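Local coordinates for AB hydrolase-1 domain-containing protein (Parabacteroides distasonis, PDB 4Q34) that is a putative esterase of the alpha/beta hydrolase family and probably hydrolyses ester substrates, at the interface of chains A and B. Residues are numbered along the deposited sequence; one frame, centred on the assembly and turned at random. Chains: chain A/B, Uncharacterized protein.

The interface of chains A and B. Residues chain A 7-9, 42; chain B 3-6.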
loop_
_atom_site.group_PDB
_atom_site.type_symbol
_atom_site.label_atom_id
_atom_site.label_comp_id
_atom_site.label_asym_id
_atom_site.label_seq_id
_atom_site.Cartn_x
_atom_site.Cartn_y
_atom_site.Cartn_z
HETATM N N MSE A 7 15.169 10.442 -11.643
HETATM C CA MSE A 7 16.201 10.949 -10.730
HETATM C C MSE A 7 15.469 11.356 -9.470
HETATM O O MSE A 7 14.893 12.448 -9.368
HETATM C CB MSE A 7 17.033 12.064 -11.381
HETATM C CG MSE A 7 17.680 11.582 -12.680
HETATM SE SE MSE A 7 18.784 13.001 -13.481
HETATM C CE MSE A 7 19.858 13.517 -11.906
ATOM N N VAL A 8 15.481 10.472 -8.493
ATOM C CA VAL A 8 14.725 10.682 -7.242
ATOM C C VAL A 8 15.614 11.290 -6.151
ATOM O O VAL A 8 16.490 10.663 -5.635
ATOM C CB VAL A 8 14.076 9.363 -6.774
ATOM C CG1 VAL A 8 13.301 9.588 -5.479
ATOM C CG2 VAL A 8 13.168 8.796 -7.867
ATOM N N ASP A 9 15.349 12.536 -5.813
ATOM C CA ASP A 9 16.088 13.273 -4.793
ATOM C C ASP A 9 15.716 12.778 -3.372
ATOM O O ASP A 9 16.562 12.681 -2.494
ATOM C CB ASP A 9 15.693 14.752 -4.936
ATOM C CG ASP A 9 16.679 15.695 -4.351
ATOM O OD1 ASP A 9 17.823 15.290 -4.041
ATOM O OD2 ASP A 9 16.269 16.866 -4.245
ATOM N N VAL A 42 14.720 15.388 -8.615
ATOM C CA VAL A 42 15.713 16.436 -8.774
ATOM C C VAL A 42 15.101 17.571 -9.576
ATOM O O VAL A 42 14.427 17.345 -10.588
ATOM C CB VAL A 42 16.978 15.908 -9.469
ATOM C CG1 VAL A 42 17.966 17.042 -9.818
ATOM C CG2 VAL A 42 17.686 14.902 -8.572
ATOM N N GLU B 3 21.160 15.582 -0.309
ATOM C CA GLU B 3 21.695 15.889 -1.677
ATOM C C GLU B 3 22.003 14.629 -2.526
ATOM O O GLU B 3 22.317 14.752 -3.708
ATOM C CB GLU B 3 22.935 16.794 -1.582
ATOM N N ARG B 4 21.919 13.430 -1.938
ATOM C CA ARG B 4 22.113 12.198 -2.720
ATOM C C ARG B 4 20.879 11.940 -3.596
ATOM O O ARG B 4 19.796 12.516 -3.346
ATOM C CB ARG B 4 22.432 10.999 -1.821
ATOM C CG ARG B 4 23.731 11.148 -1.033
ATOM C CD ARG B 4 23.832 10.100 0.060
ATOM N NE ARG B 4 22.641 10.099 0.902
ATOM C CZ ARG B 4 22.285 9.095 1.699
ATOM N NH1 ARG B 4 23.032 7.988 1.750
ATOM N NH2 ARG B 4 21.167 9.183 2.419
ATOM N N VAL B 5 21.063 11.113 -4.648
ATOM C CA VAL B 5 20.004 10.869 -5.658
ATOM C C VAL B 5 19.881 9.394 -6.020
ATOM O O VAL B 5 20.875 8.725 -6.357
ATOM C CB VAL B 5 20.235 11.704 -6.936
ATOM C CG1 VAL B 5 19.228 11.369 -8.040
ATOM C CG2 VAL B 5 20.175 13.187 -6.601
ATOM N N LEU B 6 18.648 8.893 -5.973
ATOM C CA LEU B 6 18.377 7.515 -6.325
ATOM C C LEU B 6 18.076 7.527 -7.823
ATOM O O LEU B 6 17.224 8.300 -8.259
ATOM C CB LEU B 6 17.199 6.987 -5.533
ATOM C CG LEU B 6 17.375 6.933 -4.029
ATOM C CD1 LEU B 6 16.014 6.829 -3.352
ATOM C CD2 LEU B 6 18.243 5.731 -3.682
HETATM O O HOH W 1 18.623 14.303 -1.296
#
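A:Val8 and B:Leu6 face each other as an antiparallel beta bridge, each in the short strand 6-8 of its own chain, and a reciprocal pair of backbone hydrogen bonds joins them. A:Val8 N donates to B:Leu6 O at 2.8 Å, nearly along the C=O axis, whereas B:Leu6 N reaches A:Val8 O, also at 2.8 Å, from 22° off the carbonyl plane. On one face of this ladder the two side chains lie beside each other at their roots, with CB of A:Val8 4.1 Å from CB of B:Leu6.

B:Val5, which buries more surface than any other residue of the patch, turns to the opposite face. Its CG1 methyl, anti to the backbone N (chi1 175°), lies over the A:Val8 backbone, 3.7 Å from the carbonyl O, and loosely approaches CB of the selenomethionine A:Met7, at 4.1 Å. A:Val42 CG2 meets both branches of B:Val5, CG2 at 3.6 Å and CG1 slightly farther, the side chains crossing at about a right angle.

Past the bridge, a water takes over from direct bonds. A:Asp9 has CG anti to its backbone N (chi1 -159°), which brings carboxylate OD1 round to the same water that its own carbonyl O contacts at 2.9 Å. From chain B the water meets B:Arg4 O at 3.0 Å and the backbone N of the poorly ordered B:Glu3. Set among three oxygens and one backbone N, it bridges A:Asp9 to the start of chain B.

Together, the bridge, the valine contacts and the water dock the N-terminal segment of chain B against chain A. The two-fold twin continues the same ladder, pairing the two N-terminal strands antiparallel across the axis; this probably helps hold a dimer together, if the deposited pair is the biological one.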